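Local coordinates for DyP2 (Amycolatopsis sp. ATCC 39116, PDB 4G2C), which is a haem-containing, multifunctional dye-decolourising peroxidase of a lignin-reactive bacterium, which oxidises dyes and probably other substrates and carries a manganese(II) ion, at residues 301-306 / 456-461. Residues are numbered along the deposited sequence; the frame is centred on the assembly and turned at random.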
ATOM      1  N   ARG A 301      13.349  10.269  23.385  1.00 36.52           N
ATOM      2  CA  ARG A 301      13.909   9.042  22.814  1.00 34.68           C
ATOM      3  C   ARG A 301      13.010   8.452  21.721  1.00 29.65           C
ATOM      4  O   ARG A 301      13.475   7.720  20.840  1.00 25.29           O
ATOM      5  CB  ARG A 301      14.181   8.004  23.903  1.00 36.05           C
ATOM      6  CG  ARG A 301      15.534   8.184  24.585  1.00 42.01           C
ATOM      7  CD  ARG A 301      15.651   7.300  25.808  1.00 40.12           C
ATOM      8  NE  ARG A 301      14.679   7.672  26.843  1.00 53.73           N
ATOM      9  CZ  ARG A 301      14.015   6.803  27.606  1.00 57.25           C
ATOM     10  NH1 ARG A 301      13.155   7.238  28.519  1.00 60.65           N
ATOM     11  NH2 ARG A 301      14.202   5.497  27.455  1.00 54.22           N
ATOM     12  N   GLU A 302      11.725   8.779  21.796  1.00 28.54           N
ATOM     13  CA  GLU A 302      10.739   8.400  20.781  1.00 34.93           C
ATOM     14  C   GLU A 302      11.097   8.938  19.391  1.00 32.72           C
ATOM     15  O   GLU A 302      10.660   8.382  18.380  1.00 24.75           O
ATOM     16  CB  GLU A 302       9.350   8.930  21.160  1.00 35.09           C
ATOM     17  CG  GLU A 302       8.700   8.264  22.358  1.00 47.31           C
ATOM     18  CD  GLU A 302       7.460   9.016  22.828  1.00 53.59           C
ATOM     19  OE1 GLU A 302       7.213  10.126  22.305  1.00 41.81           O
ATOM     20  OE2 GLU A 302       6.743   8.504  23.722  1.00 62.14           O
ATOM     21  N   ARG A 303      11.867  10.029  19.343  1.00 27.90           N
ATOM     22  CA  ARG A 303      12.232  10.641  18.067  1.00 23.94           C
ATOM     23  C   ARG A 303      13.122   9.719  17.226  1.00 27.10           C
ATOM     24  O   ARG A 303      13.202   9.865  16.005  1.00 24.21           O
ATOM     25  CB  ARG A 303      12.891  11.991  18.278  1.00 25.67           C
ATOM     26  CG  ARG A 303      13.187  12.740  17.000  1.00 28.00           C
ATOM     27  CD  ARG A 303      13.324  14.236  17.271  1.00 26.51           C
ATOM     28  NE  ARG A 303      14.256  14.498  18.357  1.00 29.13           N
ATOM     29  CZ  ARG A 303      15.552  14.735  18.184  1.00 31.23           C
ATOM     30  NH1 ARG A 303      16.066  14.753  16.959  1.00 26.44           N
ATOM     31  NH2 ARG A 303      16.334  14.953  19.235  1.00 25.80           N
ATOM     32  N   ALA A 304      13.773   8.751  17.873  1.00 25.72           N
ATOM     33  CA  ALA A 304      14.611   7.804  17.134  1.00 25.33           C
ATOM     34  C   ALA A 304      13.740   7.026  16.166  1.00 22.94           C
ATOM     35  O   ALA A 304      14.138   6.770  15.031  1.00 28.58           O
ATOM     36  CB  ALA A 304      15.324   6.857  18.074  1.00 25.08           C
ATOM     37  N   GLY A 305      12.544   6.670  16.630  1.00 23.91           N
ATOM     38  CA  GLY A 305      11.583   5.924  15.842  1.00 21.70           C
ATOM     39  C   GLY A 305      11.060   6.780  14.708  1.00 23.38           C
ATOM     40  O   GLY A 305      10.955   6.321  13.570  1.00 24.92           O
ATOM     41  N   ALA A 306      10.717   8.022  15.029  1.00 22.95           N
ATOM     42  CA  ALA A 306      10.299   9.003  14.034  1.00 21.26           C
ATOM     43  C   ALA A 306      11.342   9.155  12.925  1.00 22.12           C
ATOM     44  O   ALA A 306      10.991   9.369  11.765  1.00 24.46           O
ATOM     45  CB  ALA A 306      10.040  10.346  14.706  1.00 21.68           C
ATOM     46  N   PRO A 456      21.256  14.541  15.685  1.00 32.36           N
ATOM     47  CA  PRO A 456      20.801  14.303  17.056  1.00 31.24           C
ATOM     48  C   PRO A 456      19.883  15.423  17.534  1.00 32.66           C
ATOM     49  O   PRO A 456      18.963  15.168  18.304  1.00 30.90           O
ATOM     50  CB  PRO A 456      22.105  14.312  17.868  1.00 35.00           C
ATOM     51  CG  PRO A 456      23.190  14.067  16.875  1.00 36.30           C
ATOM     52  CD  PRO A 456      22.718  14.706  15.609  1.00 35.70           C
ATOM     53  N   GLU A 457      20.132  16.646  17.065  1.00 32.36           N
ATOM     54  CA  GLU A 457      19.378  17.817  17.515  1.00 33.56           C
ATOM     55  C   GLU A 457      18.462  18.399  16.417  1.00 33.25           C
ATOM     56  O   GLU A 457      18.946  18.926  15.404  1.00 26.36           O
ATOM     57  CB  GLU A 457      20.344  18.877  18.043  1.00 33.48           C
ATOM     58  CG  GLU A 457      19.697  20.208  18.307  1.00 41.97           C
ATOM     59  CD  GLU A 457      20.571  21.134  19.139  1.00 52.23           C
ATOM     60  OE1 GLU A 457      21.812  21.145  18.945  1.00 52.36           O
ATOM     61  OE2 GLU A 457      20.006  21.847  19.996  1.00 53.11           O
ATOM     62  N   TRP A 458      17.147  18.311  16.644  1.00 28.41           N
ATOM     63  CA  TRP A 458      16.136  18.604  15.624  1.00 26.15           C
ATOM     64  C   TRP A 458      16.319  19.991  15.054  1.00 28.57           C
ATOM     65  O   TRP A 458      16.245  20.990  15.771  1.00 26.16           O
ATOM     66  CB  TRP A 458      14.717  18.464  16.205  1.00 23.38           C
ATOM     67  CG  TRP A 458      13.594  18.466  15.195  1.00 22.54           C
ATOM     68  CD1 TRP A 458      13.067  17.378  14.557  1.00 24.85           C
ATOM     69  CD2 TRP A 458      12.821  19.598  14.749  1.00 26.76           C
ATOM     70  NE1 TRP A 458      12.025  17.753  13.739  1.00 20.19           N
ATOM     71  CE2 TRP A 458      11.852  19.109  13.832  1.00 23.78           C
ATOM     72  CE3 TRP A 458      12.846  20.974  15.036  1.00 24.72           C
ATOM     73  CZ2 TRP A 458      10.936  19.943  13.189  1.00 23.05           C
ATOM     74  CZ3 TRP A 458      11.927  21.808  14.394  1.00 27.76           C
ATOM     75  CH2 TRP A 458      10.985  21.284  13.477  1.00 24.82           C
ATOM     76  N   GLY A 459      16.559  20.047  13.754  1.00 27.37           N
ATOM     77  CA  GLY A 459      16.685  21.322  13.079  1.00 31.82           C
ATOM     78  C   GLY A 459      18.060  21.971  13.130  1.00 30.85           C
ATOM     79  O   GLY A 459      18.213  23.095  12.654  1.00 32.82           O
ATOM     80  N   HIS A 460      19.055  21.276  13.681  1.00 34.71           N
ATOM     81  CA  HIS A 460      20.428  21.807  13.760  1.00 36.50           C
ATOM     82  C   HIS A 460      21.427  21.002  12.933  1.00 38.34           C
ATOM     83  O   HIS A 460      21.126  19.895  12.489  1.00 36.73           O
ATOM     84  CB  HIS A 460      20.909  21.904  15.212  1.00 38.95           C
ATOM     85  CG  HIS A 460      20.267  23.015  15.974  1.00 43.82           C
ATOM     86  ND1 HIS A 460      18.908  23.253  15.933  1.00 43.03           N
ATOM     87  CD2 HIS A 460      20.794  23.967  16.780  1.00 49.46           C
ATOM     88  CE1 HIS A 460      18.623  24.294  16.694  1.00 45.52           C
ATOM     89  NE2 HIS A 460      19.750  24.749  17.217  1.00 52.07           N
ATOM     90  N   ASN A 461      22.622  21.555  12.742  1.00 44.50           N
ATOM     91  CA  ASN A 461      23.604  20.948  11.839  1.00 43.96           C
ATOM     92  C   ASN A 461      24.503  19.880  12.468  1.00 43.67           C
ATOM     93  O   ASN A 461      25.366  19.304  11.798  1.00 46.16           O
ATOM     94  CB  ASN A 461      24.467  22.027  11.171  1.00 49.68           C
ATOM     95  CG  ASN A 461      25.431  22.708  12.149  1.00 54.14           C
ATOM     96  OD1 ASN A 461      25.565  22.297  13.308  1.00 51.10           O
ATOM     97  ND2 ASN A 461      26.117  23.745  11.671  1.00 51.81           N
TER
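Arg303 and Trp458 bring the two backbones nearest, with their CA atoms still 9.2 Å apart, and the gap between the short helix 303-309 and the loop 456-461 is crossed mainly by the Arg303 side chain, which reaches the backbone carbonyl of Pro456. Its CG lies anti to the backbone N (chi1 -175°) and carries the chain toward the loop, and a bend at chi3 (51°) then turns the guanidinium to meet that carbonyl. Two N-H groups converge on its oxygen: NH2 of Arg303 reaches Pro456 O at 2.8 Å with an N-H...O angle of 160°, whereas the bond from Arg303 NH1 to Pro456 O is longer, 3.2 Å, and weak. The oxygen lies almost in the guanidinium plane, at its edge, while NH2 is tilted from the carbonyl plane. Over one guanidinium face sits CB of Trp458, 4.0 Å from Arg303 NH1. The indole itself stands nearly perpendicular to the guanidinium, so the two planes do not stack; CD1 of Trp458 comes within 4.2 Å of Arg303 CD. Beyond these two segments, Asp300 forms a salt bridge with Arg303 NE, and Leu318 O accepts a hydrogen bond from Trp458 NE1, giving each side chain a polar partner there. An alanine in place of Arg303 would probably leave Pro456 O without these two donors and Asp300 without its charged mate. The loop reverses through a type II beta turn, Glu457 to His460, closed by His460 N to Glu457 O at 2.9 Å; Gly459, at the third position, supplies the glycine this turn favours. An arginine bonding to a loop carbonyl thus ties the helix, whose Arg303 side chain is about 9 Å from the bound manganese, to the loop that joins strands 453-454 and 464-465 of a small antiparallel hairpin.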